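Local coordinates for Lmo1340 protein (Listeria monocytogenes, PDB 4NLM) that is of unknown function but is probably a surface-located lipoprotein built as a six-bladed YqgU-like beta propeller, at residues F47-G52 / G338-K343; V272-T277 / N323-S328; L285-Y290 / Y302-I307; T331-L336 / D346-K351. All blocks are in the same frame, centred on the assembly; numbering follows the deposited sequence.

Contact 1 of 4, residues F47-G52 / G338-K343; sequences FQRVVG and GYLFDK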
# COMPACT_ATOMS: atom_id res chain seq x y z
N PHE A 47 -15.23 10.53 -10.88
CA PHE A 47 -14.34 9.42 -10.54
C PHE A 47 -13.35 9.94 -9.53
O PHE A 47 -12.72 10.97 -9.75
CB PHE A 47 -13.62 8.96 -11.80
CG PHE A 47 -12.55 7.88 -11.56
CD1 PHE A 47 -12.83 6.71 -10.86
CD2 PHE A 47 -11.28 8.06 -12.04
CE1 PHE A 47 -11.87 5.77 -10.67
CE2 PHE A 47 -10.31 7.10 -11.86
CZ PHE A 47 -10.60 5.95 -11.17
N GLN A 48 -13.23 9.24 -8.40
CA GLN A 48 -12.22 9.57 -7.40
C GLN A 48 -11.02 8.64 -7.62
O GLN A 48 -9.92 9.06 -7.91
CB GLN A 48 -12.78 9.53 -5.98
CG GLN A 48 -13.99 10.43 -5.82
CD GLN A 48 -13.63 11.88 -6.10
OE1 GLN A 48 -12.71 12.43 -5.50
NE2 GLN A 48 -14.34 12.49 -7.03
N ARG A 49 -11.21 7.34 -7.43
CA ARG A 49 -10.17 6.37 -7.70
C ARG A 49 -10.70 4.96 -7.61
O ARG A 49 -11.79 4.72 -7.11
CB ARG A 49 -9.03 6.49 -6.68
CG ARG A 49 -9.45 6.13 -5.26
CD ARG A 49 -8.31 6.13 -4.26
NE ARG A 49 -7.75 7.46 -4.09
CZ ARG A 49 -6.64 7.92 -4.65
NH1 ARG A 49 -6.26 9.15 -4.40
NH2 ARG A 49 -5.87 7.15 -5.43
N VAL A 50 -9.92 4.01 -8.16
CA VAL A 50 -10.04 2.60 -7.79
C VAL A 50 -9.12 2.42 -6.59
O VAL A 50 -7.95 2.73 -6.63
CB VAL A 50 -9.65 1.69 -8.95
CG1 VAL A 50 -9.47 0.25 -8.49
CG2 VAL A 50 -10.72 1.78 -10.03
N VAL A 51 -9.68 1.89 -5.49
CA VAL A 51 -8.90 1.78 -4.26
C VAL A 51 -7.97 0.55 -4.31
O VAL A 51 -6.85 0.58 -3.84
CB VAL A 51 -9.85 1.67 -3.06
CG1 VAL A 51 -9.09 1.39 -1.76
CG2 VAL A 51 -10.68 2.93 -2.94
N GLY A 52 -8.46 -0.53 -4.90
CA GLY A 52 -7.72 -1.79 -4.97
C GLY A 52 -8.60 -2.93 -5.41
O GLY A 52 -9.72 -2.73 -5.80
N GLY A 338 -1.34 2.99 -11.91
CA GLY A 338 -1.62 4.44 -12.00
C GLY A 338 -1.91 5.04 -10.66
O GLY A 338 -2.30 4.33 -9.71
N TYR A 339 -1.83 6.36 -10.58
CA TYR A 339 -2.14 7.03 -9.34
C TYR A 339 -3.58 6.80 -8.91
O TYR A 339 -3.87 6.84 -7.69
CB TYR A 339 -1.86 8.55 -9.45
CG TYR A 339 -0.37 8.83 -9.46
CD1 TYR A 339 0.36 8.74 -8.28
CD2 TYR A 339 0.31 9.10 -10.61
CE1 TYR A 339 1.72 8.91 -8.26
CE2 TYR A 339 1.69 9.31 -10.61
CZ TYR A 339 2.38 9.23 -9.43
OH TYR A 339 3.73 9.42 -9.37
N LEU A 340 -4.49 6.54 -9.86
CA LEU A 340 -5.89 6.29 -9.54
C LEU A 340 -6.29 4.81 -9.78
O LEU A 340 -7.47 4.49 -9.71
CB LEU A 340 -6.80 7.22 -10.33
CG LEU A 340 -6.51 8.68 -10.15
CD1 LEU A 340 -7.53 9.48 -10.94
CD2 LEU A 340 -6.52 9.12 -8.69
N PHE A 341 -5.31 3.96 -10.14
CA PHE A 341 -5.54 2.55 -10.44
C PHE A 341 -6.63 2.39 -11.48
O PHE A 341 -7.50 1.51 -11.40
CB PHE A 341 -5.86 1.72 -9.17
CG PHE A 341 -4.69 1.44 -8.27
CD1 PHE A 341 -3.40 1.35 -8.71
CD2 PHE A 341 -4.93 1.19 -6.93
CE1 PHE A 341 -2.35 1.08 -7.83
CE2 PHE A 341 -3.90 0.90 -6.05
CZ PHE A 341 -2.60 0.84 -6.50
N ASP A 342 -6.53 3.22 -12.54
CA ASP A 342 -7.52 3.20 -13.59
C ASP A 342 -7.15 2.35 -14.80
O ASP A 342 -7.94 2.24 -15.74
CB ASP A 342 -7.83 4.64 -14.04
CG ASP A 342 -6.63 5.37 -14.55
OD1 ASP A 342 -5.51 5.20 -14.08
OD2 ASP A 342 -6.81 6.18 -15.48
N LYS A 343 -5.98 1.72 -14.75
CA LYS A 343 -5.50 0.80 -15.77
C LYS A 343 -5.13 -0.54 -15.15
O LYS A 343 -4.84 -0.62 -13.96
CB LYS A 343 -4.33 1.40 -16.58
CG LYS A 343 -4.73 2.66 -17.32
CD LYS A 343 -3.67 3.27 -18.22
CE LYS A 343 -4.06 4.66 -18.74
NZ LYS A 343 -5.50 4.71 -19.14
O HOH W 1 -3.63 9.57 -5.82
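The carbonyl oxygen of F341 is buried against V50 and has no polar partner anywhere in the model: F341 O lies 3.3 Å from V50 CB, between methyl groups instead of an N-H. F341 has left-handed backbone angles at the end of the type I turn G338-F341, closed by F341 N to G338 O at 3.1 Å. Its ring presents an edge to the strand, with V51 O in the ring plane 3.7 Å from CD2. One backbone bond ties the segments, V50 N to L340 O at 2.9 Å (160°), close to the bulge that Q48 and R49 make opposite Q62. R49 reaches Y339 O with NH2 at 3.0 Å; this bond is weak (130°), although the acceptor lies in the guanidinium plane, and a water held by NH1 adds a second, also weak, link to the same carbonyl. F47 CG, anti to the backbone N (chi1 174°), lays the ring against L340; the two side chains lie past one another, pointing opposite ways, CE2 to CD1 at 3.8 Å, while L340 CD2 sits 3.5 Å from Q48 O. V50 also touches I356 and L336. The turn between strands 334-337 and 343-346 thus runs roughly at right angles to strand 47-55, a blade-to-blade contact of a beta propeller.

Contact 2 of 4, residues V272-T277 / N323-S328; sequences VPYFDT and NQPILS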
# COMPACT_ATOMS: atom_id res chain seq x y z
N VAL A 272 13.10 6.24 -4.75
CA VAL A 272 12.74 4.82 -4.82
C VAL A 272 11.52 4.69 -5.72
O VAL A 272 10.45 5.22 -5.43
CB VAL A 272 12.44 4.26 -3.44
CG1 VAL A 272 12.10 2.78 -3.54
CG2 VAL A 272 13.64 4.45 -2.52
N PRO A 273 11.65 3.95 -6.83
CA PRO A 273 10.51 3.75 -7.69
C PRO A 273 9.41 2.94 -7.01
O PRO A 273 9.65 2.25 -5.99
CB PRO A 273 11.09 2.99 -8.88
CG PRO A 273 12.53 3.33 -8.87
CD PRO A 273 12.88 3.42 -7.42
N TYR A 274 8.20 2.97 -7.54
CA TYR A 274 7.13 2.19 -6.99
C TYR A 274 7.34 0.68 -7.16
O TYR A 274 7.85 0.20 -8.18
CB TYR A 274 5.79 2.55 -7.63
CG TYR A 274 5.31 3.92 -7.24
CD1 TYR A 274 4.85 4.16 -5.95
CD2 TYR A 274 5.32 4.99 -8.14
CE1 TYR A 274 4.43 5.43 -5.57
CE2 TYR A 274 4.90 6.25 -7.77
CZ TYR A 274 4.45 6.46 -6.49
OH TYR A 274 4.05 7.73 -6.13
N PHE A 275 6.90 -0.08 -6.15
CA PHE A 275 6.83 -1.52 -6.20
C PHE A 275 5.44 -1.94 -5.74
O PHE A 275 4.74 -1.20 -5.06
CB PHE A 275 7.96 -2.21 -5.40
CG PHE A 275 7.94 -1.93 -3.93
CD1 PHE A 275 7.13 -2.66 -3.04
CD2 PHE A 275 8.77 -0.95 -3.41
CE1 PHE A 275 7.13 -2.36 -1.69
CE2 PHE A 275 8.76 -0.66 -2.06
CZ PHE A 275 7.96 -1.38 -1.20
N ASP A 276 5.06 -3.15 -6.11
CA ASP A 276 3.77 -3.72 -5.70
C ASP A 276 3.87 -4.20 -4.27
O ASP A 276 4.68 -5.06 -3.93
CB ASP A 276 3.46 -4.89 -6.64
CG ASP A 276 2.32 -5.77 -6.19
OD1 ASP A 276 1.39 -5.30 -5.53
OD2 ASP A 276 2.40 -6.98 -6.52
N THR A 277 3.07 -3.62 -3.39
CA THR A 277 3.08 -4.00 -1.99
C THR A 277 2.58 -5.41 -1.74
O THR A 277 2.87 -5.99 -0.71
CB THR A 277 2.26 -2.99 -1.18
OG1 THR A 277 0.93 -2.95 -1.71
CG2 THR A 277 2.89 -1.60 -1.20
N ASN A 323 6.86 5.43 -14.08
CA ASN A 323 6.79 4.94 -12.72
C ASN A 323 5.54 5.48 -12.04
O ASN A 323 5.47 6.67 -11.80
CB ASN A 323 8.04 5.42 -12.00
CG ASN A 323 8.04 5.14 -10.52
OD1 ASN A 323 7.91 3.99 -10.10
ND2 ASN A 323 8.21 6.18 -9.72
N GLN A 324 4.56 4.62 -11.76
CA GLN A 324 3.35 5.03 -11.06
C GLN A 324 2.96 3.85 -10.17
O GLN A 324 3.47 2.75 -10.35
CB GLN A 324 2.22 5.37 -12.03
CG GLN A 324 2.62 6.45 -13.03
CD GLN A 324 1.51 6.88 -13.94
OE1 GLN A 324 0.39 6.40 -13.84
NE2 GLN A 324 1.80 7.83 -14.81
N PRO A 325 2.05 4.05 -9.21
CA PRO A 325 1.70 2.93 -8.32
C PRO A 325 1.19 1.71 -9.06
O PRO A 325 0.52 1.80 -10.08
CB PRO A 325 0.64 3.57 -7.42
CG PRO A 325 1.00 5.01 -7.35
CD PRO A 325 1.43 5.30 -8.76
N ILE A 326 1.47 0.56 -8.43
CA ILE A 326 1.06 -0.77 -8.92
C ILE A 326 0.59 -1.63 -7.76
O ILE A 326 1.13 -1.54 -6.69
CB ILE A 326 2.16 -1.47 -9.71
CG1 ILE A 326 3.52 -1.39 -9.00
CG2 ILE A 326 2.21 -0.93 -11.14
CD1 ILE A 326 4.61 -2.26 -9.64
N LEU A 327 -0.41 -2.46 -8.03
CA LEU A 327 -0.95 -3.35 -6.98
C LEU A 327 -1.48 -4.61 -7.64
O LEU A 327 -2.42 -4.59 -8.44
CB LEU A 327 -2.08 -2.64 -6.24
CG LEU A 327 -2.73 -3.50 -5.15
CD1 LEU A 327 -1.77 -3.84 -4.02
CD2 LEU A 327 -3.95 -2.76 -4.61
N SER A 328 -0.95 -5.74 -7.20
CA SER A 328 -1.43 -7.03 -7.66
C SER A 328 -2.48 -7.60 -6.73
O SER A 328 -2.75 -7.08 -5.66
CB SER A 328 -0.27 -8.02 -7.81
OG SER A 328 0.24 -8.42 -6.55
O HOH W 2 8.20 6.21 -6.71
O HOH W 3 3.08 0.93 -5.95
O HOH W 4 1.11 -1.41 -4.02
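Y274 and N323 start the seam between two neighbouring propeller sheets, where 272-277 and 323-328 run almost parallel, 12° apart. N323 OD1 accepts Y274 N on a lone pair, in the carbonyl plane, at 2.8 Å; its CG is anti to the backbone N (chi1 172°), which turns the amide toward the other segment. N323 ND2 holds a water that also bonds V272 O and sits over the centre of one face of the Y274 ring. The opposite face takes P325: its CG lies 3.9 Å from the ring centroid, almost on the normal, in a CH-pi contact, the proline and the tyrosine pointing the same way. Farther along, no direct backbone bond joins the segments. Single waters bridge F275 O to I326 N and T277 N to I326 O. Such a seam fits a beta propeller: 272-277 also bonds to strand 284-289 (Y274 with F287, D276 with L285), and 326-328 pairs with strand 334-337. D276 spans the far end with both carboxylate oxygens. S328 OG donates to OD2 on its syn side at 2.6 Å, whereas S328 N comes to OD1 from above the carboxylate plane at 2.9 Å. N278 fastens the pair further, its backbone N to D276 OD1 and its ND2 to S328 OG. I326 lays CG1 and CD1 along the backbone of F275 and D276, with CD1 3.7 Å from D276 N.

Contact 3 of 4, residues L285-Y290 / Y302-I307; sequences LTFVPY and YKLVKI
K303 O is gripped twice from the facing strand: V288 N donates to it at 2.9 Å, nearly along the C=O axis, and F287 CA lies 3.3 Å from K303 O in a CA-H...O contact. This is the antiparallel pairing of strands 284-289 and 302-308 in one blade of the propeller, a three-stranded sheet to which 313-321 adds the next strand. K303 N returns a bond to V288 O, and the hydrogen-bonded pair T286-V305 repeats the pattern, its V305 N to T286 O bond being almost straight (2.9 Å, 177°). Side chains alternate between two faces. On one, L304 CD1 sits over the centre of the F287 ring, 4.0 Å from the centroid, in a CH-pi contact; L304 CG is anti to the backbone N (chi1 177°), which swings the branch across to the phenylalanine. L285 lies alongside K306 on the same face, CD2 to CB at 3.5 Å, and I326 of the neighbouring sheet touches L285, F287 and L304. The other face carries T286, V288 and V305, and V288 packs there on Y259 of strand 255-266. T286 OG1 meanwhile donates to F287 O. Where the pairing ends, P289 and Y302 diverge, and the Y302 hydroxyl goes on to E264. Y290 crosses the K303 side chain obliquely, its OH bonded to E319 OE1 and L320 N and resting 3.6 Å from K303 CB.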
# COMPACT_ATOMS: atom_id res chain seq x y z
N LEU A 285 7.11 -7.22 -8.01
CA LEU A 285 7.02 -6.30 -9.18
C LEU A 285 7.50 -4.93 -8.81
O LEU A 285 7.07 -4.37 -7.81
CB LEU A 285 5.57 -6.17 -9.60
CG LEU A 285 4.86 -7.43 -10.06
CD1 LEU A 285 3.35 -7.24 -10.15
CD2 LEU A 285 5.40 -7.85 -11.39
N THR A 286 8.40 -4.39 -9.62
CA THR A 286 8.91 -3.04 -9.36
C THR A 286 9.28 -2.35 -10.66
O THR A 286 9.69 -3.00 -11.63
CB THR A 286 10.16 -3.07 -8.45
OG1 THR A 286 10.57 -1.75 -8.11
CG2 THR A 286 11.28 -3.89 -9.03
N PHE A 287 9.19 -1.03 -10.65
CA PHE A 287 9.82 -0.24 -11.69
C PHE A 287 11.31 -0.15 -11.39
O PHE A 287 11.76 -0.16 -10.22
CB PHE A 287 9.15 1.16 -11.82
CG PHE A 287 7.80 1.04 -12.38
CD1 PHE A 287 7.64 0.90 -13.75
CD2 PHE A 287 6.68 1.05 -11.57
CE1 PHE A 287 6.39 0.71 -14.28
CE2 PHE A 287 5.45 0.87 -12.10
CZ PHE A 287 5.29 0.73 -13.47
N VAL A 288 12.09 -0.06 -12.46
CA VAL A 288 13.53 0.01 -12.40
C VAL A 288 13.99 1.06 -13.43
O VAL A 288 13.57 0.99 -14.56
CB VAL A 288 14.15 -1.36 -12.75
CG1 VAL A 288 15.65 -1.33 -12.75
CG2 VAL A 288 13.72 -2.41 -11.75
N PRO A 289 14.91 1.94 -13.05
CA PRO A 289 15.43 2.91 -14.00
C PRO A 289 16.42 2.27 -14.94
O PRO A 289 17.05 1.29 -14.60
CB PRO A 289 16.16 3.94 -13.11
CG PRO A 289 15.81 3.58 -11.71
CD PRO A 289 15.48 2.14 -11.70
N TYR A 290 16.62 2.88 -16.10
CA TYR A 290 17.60 2.42 -17.05
C TYR A 290 19.03 2.81 -16.71
O TYR A 290 19.97 2.17 -17.17
CB TYR A 290 17.26 2.90 -18.46
CG TYR A 290 16.06 2.23 -19.01
CD1 TYR A 290 16.10 0.89 -19.36
CD2 TYR A 290 14.88 2.90 -19.19
CE1 TYR A 290 15.00 0.26 -19.86
CE2 TYR A 290 13.75 2.27 -19.67
CZ TYR A 290 13.83 0.91 -20.01
OH TYR A 290 12.74 0.29 -20.55
N TYR A 302 11.56 4.17 -17.27
CA TYR A 302 11.58 2.94 -16.45
C TYR A 302 11.16 1.74 -17.24
O TYR A 302 10.47 1.83 -18.23
CB TYR A 302 10.64 3.08 -15.25
CG TYR A 302 10.95 4.26 -14.38
CD1 TYR A 302 10.44 5.49 -14.67
CD2 TYR A 302 11.80 4.16 -13.29
CE1 TYR A 302 10.76 6.61 -13.94
CE2 TYR A 302 12.11 5.29 -12.52
CZ TYR A 302 11.60 6.52 -12.87
OH TYR A 302 11.92 7.64 -12.12
N LYS A 303 11.56 0.59 -16.70
CA LYS A 303 10.96 -0.68 -17.10
C LYS A 303 10.27 -1.30 -15.89
O LYS A 303 10.65 -1.05 -14.76
CB LYS A 303 11.96 -1.64 -17.67
CG LYS A 303 13.20 -1.78 -16.89
CD LYS A 303 14.04 -2.87 -17.51
CE LYS A 303 15.42 -2.88 -16.93
NZ LYS A 303 16.23 -3.92 -17.63
N LEU A 304 9.23 -2.04 -16.18
CA LEU A 304 8.49 -2.79 -15.17
C LEU A 304 9.03 -4.20 -15.19
O LEU A 304 8.97 -4.89 -16.21
CB LEU A 304 7.02 -2.79 -15.48
CG LEU A 304 6.18 -3.62 -14.50
CD1 LEU A 304 6.28 -3.09 -13.08
CD2 LEU A 304 4.75 -3.60 -14.98
N VAL A 305 9.54 -4.65 -14.05
CA VAL A 305 10.05 -6.00 -13.99
C VAL A 305 9.35 -6.81 -12.94
O VAL A 305 8.70 -6.29 -12.03
CB VAL A 305 11.55 -6.03 -13.70
CG1 VAL A 305 12.30 -5.20 -14.72
CG2 VAL A 305 11.84 -5.59 -12.27
N LYS A 306 9.42 -8.11 -13.17
CA LYS A 306 8.93 -9.12 -12.23
C LYS A 306 10.13 -9.95 -11.78
O LYS A 306 10.84 -10.55 -12.60
CB LYS A 306 7.80 -9.96 -12.83
CG LYS A 306 8.08 -11.02 -13.86
CD LYS A 306 6.79 -11.80 -14.14
CE LYS A 306 6.96 -12.77 -15.30
NZ LYS A 306 5.66 -13.23 -15.86
N ILE A 307 10.35 -9.92 -10.48
CA ILE A 307 11.41 -10.70 -9.88
C ILE A 307 10.81 -11.85 -9.09
O ILE A 307 9.83 -11.70 -8.37
CB ILE A 307 12.19 -9.81 -8.91
CG1 ILE A 307 12.91 -8.78 -9.75
CG2 ILE A 307 13.15 -10.60 -8.01
CD1 ILE A 307 13.37 -7.65 -8.91

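Contact 4 of 4, residues T331-L336 / D346-K351; sequences TGDLVL and DTKTGK
D333 leans from its CB onward over the turn that begins at D346. D333 CB lies 4.0 Å from D346 OD1; its CG comes near K348 CB; and OD2, at the tip, is 3.7 Å from that same CB and slightly farther from K348 CD. CG stands anti to the carbonyl carbon (chi1 -58°), a torsion that brings the carboxylate against the aliphatic start of the lysine, whose extended chain carries NZ away. The backbone supplies the one hydrogen bond between the segments, T347 N to D333 O at 2.9 Å and 171°, next to the antiparallel, non-hydrogen-bonded pair L334-D346. On that pair's face L334 CD2 touches D346 CB at 3.9 Å. L334 also packs on V344 and W53, and V335 on I326. Segment 346-351 is a tight connection from strand 343-346 to strand 352-357 within the same sheet. Its backbone is joined by G350 N to D346 O and by D346 N to K351 O. D346 OD1 accepts K348 N at 3.0 Å in an Asx turn, with a weak bond from T349 N, and T349 OG1 accepts K351 N in an ST turn. D346 OD1 is thus occupied by N-H groups, which probably offsets the nearby like charge of D333, while K348, with NZ 5.5 Å from D333 OD2, probably offers D333 at most a loose attraction.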
# COMPACT_ATOMS: atom_id res chain seq x y z
N THR A 331 -3.89 -13.77 -6.46
CA THR A 331 -3.70 -14.76 -7.51
C THR A 331 -3.78 -14.14 -8.89
O THR A 331 -4.24 -12.99 -9.02
CB THR A 331 -4.77 -15.87 -7.44
OG1 THR A 331 -6.06 -15.32 -7.75
CG2 THR A 331 -4.78 -16.53 -6.05
N GLY A 332 -3.31 -14.84 -9.90
CA GLY A 332 -3.35 -14.35 -11.29
C GLY A 332 -2.32 -13.29 -11.56
O GLY A 332 -1.57 -12.84 -10.68
N ASP A 333 -2.37 -12.79 -12.79
CA ASP A 333 -1.34 -11.89 -13.32
C ASP A 333 -1.76 -10.48 -13.57
O ASP A 333 -1.00 -9.72 -14.18
CB ASP A 333 -0.75 -12.51 -14.58
CG ASP A 333 -0.17 -13.88 -14.30
OD1 ASP A 333 0.60 -14.02 -13.31
OD2 ASP A 333 -0.53 -14.79 -15.04
N LEU A 334 -2.92 -10.09 -13.10
CA LEU A 334 -3.39 -8.74 -13.33
C LEU A 334 -2.91 -7.79 -12.23
O LEU A 334 -2.96 -8.10 -11.05
CB LEU A 334 -4.90 -8.71 -13.43
CG LEU A 334 -5.52 -9.58 -14.49
CD1 LEU A 334 -7.02 -9.39 -14.50
CD2 LEU A 334 -4.94 -9.30 -15.87
N VAL A 335 -2.54 -6.58 -12.67
CA VAL A 335 -1.95 -5.60 -11.76
C VAL A 335 -2.58 -4.24 -12.06
O VAL A 335 -2.59 -3.78 -13.21
CB VAL A 335 -0.43 -5.54 -11.97
CG1 VAL A 335 0.22 -4.41 -11.20
CG2 VAL A 335 0.21 -6.87 -11.64
N LEU A 336 -3.15 -3.61 -11.04
CA LEU A 336 -3.66 -2.24 -11.19
C LEU A 336 -2.47 -1.32 -11.32
O LEU A 336 -1.46 -1.48 -10.66
CB LEU A 336 -4.51 -1.85 -10.00
CG LEU A 336 -5.86 -2.59 -9.90
CD1 LEU A 336 -6.44 -2.44 -8.50
CD2 LEU A 336 -6.82 -2.07 -10.95
N ASP A 346 -1.60 -6.83 -17.67
CA ASP A 346 -1.53 -8.28 -17.58
C ASP A 346 -0.04 -8.62 -17.66
O ASP A 346 0.59 -8.47 -18.70
CB ASP A 346 -2.35 -8.90 -18.72
CG ASP A 346 -2.38 -10.40 -18.68
OD1 ASP A 346 -1.41 -11.01 -18.21
OD2 ASP A 346 -3.40 -10.95 -19.16
N THR A 347 0.49 -9.14 -16.55
CA THR A 347 1.92 -9.38 -16.43
C THR A 347 2.42 -10.61 -17.17
O THR A 347 3.64 -10.79 -17.31
CB THR A 347 2.36 -9.40 -14.96
OG1 THR A 347 2.11 -8.12 -14.37
CG2 THR A 347 3.83 -9.72 -14.86
N LYS A 348 1.50 -11.43 -17.65
CA LYS A 348 1.83 -12.60 -18.45
C LYS A 348 2.06 -12.20 -19.93
O LYS A 348 3.01 -12.67 -20.55
CB LYS A 348 0.72 -13.63 -18.33
CG LYS A 348 0.97 -14.90 -19.13
CD LYS A 348 -0.14 -15.92 -18.85
CE LYS A 348 -0.04 -17.14 -19.71
NZ LYS A 348 -1.05 -18.16 -19.32
N THR A 349 1.16 -11.37 -20.45
CA THR A 349 1.14 -10.97 -21.84
C THR A 349 1.75 -9.60 -22.14
O THR A 349 2.05 -9.29 -23.31
CB THR A 349 -0.33 -10.91 -22.36
OG1 THR A 349 -1.03 -9.81 -21.75
CG2 THR A 349 -1.09 -12.24 -22.12
N GLY A 350 1.86 -8.75 -21.12
CA GLY A 350 2.31 -7.39 -21.31
C GLY A 350 1.20 -6.43 -21.73
O GLY A 350 1.44 -5.23 -21.88
N LYS A 351 -0.00 -6.94 -21.99
CA LYS A 351 -1.08 -6.06 -22.43
C LYS A 351 -1.61 -5.17 -21.33
O LYS A 351 -1.66 -5.55 -20.16
CB LYS A 351 -2.25 -6.85 -23.01
CG LYS A 351 -1.95 -7.48 -24.35
CD LYS A 351 -3.18 -8.14 -24.96
CE LYS A 351 -4.30 -7.16 -25.31
NZ LYS A 351 -3.87 -6.09 -26.24

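Overall arrangement
The four contacts line one arc of the propeller, where the chain's last sheets meet its first. Contact 3 lies within one sheet and is nested along the chain inside contact 2, their centres about 9 Å apart; 272-277 joins the two by pairing with 284-289. Contact 2 crosses to strand 326-328, next to strand 334-337 of contact 4, the centres of these two contacts about 14 Å apart. Contact 1 spans 286 residues, encloses contacts 2 and 3 and alternates with contact 4; its turn touches strand 47-55, and L336 packs against both partners. With strand 40-41 beside 352-357 in the last sheet, the series probably helps close the ring.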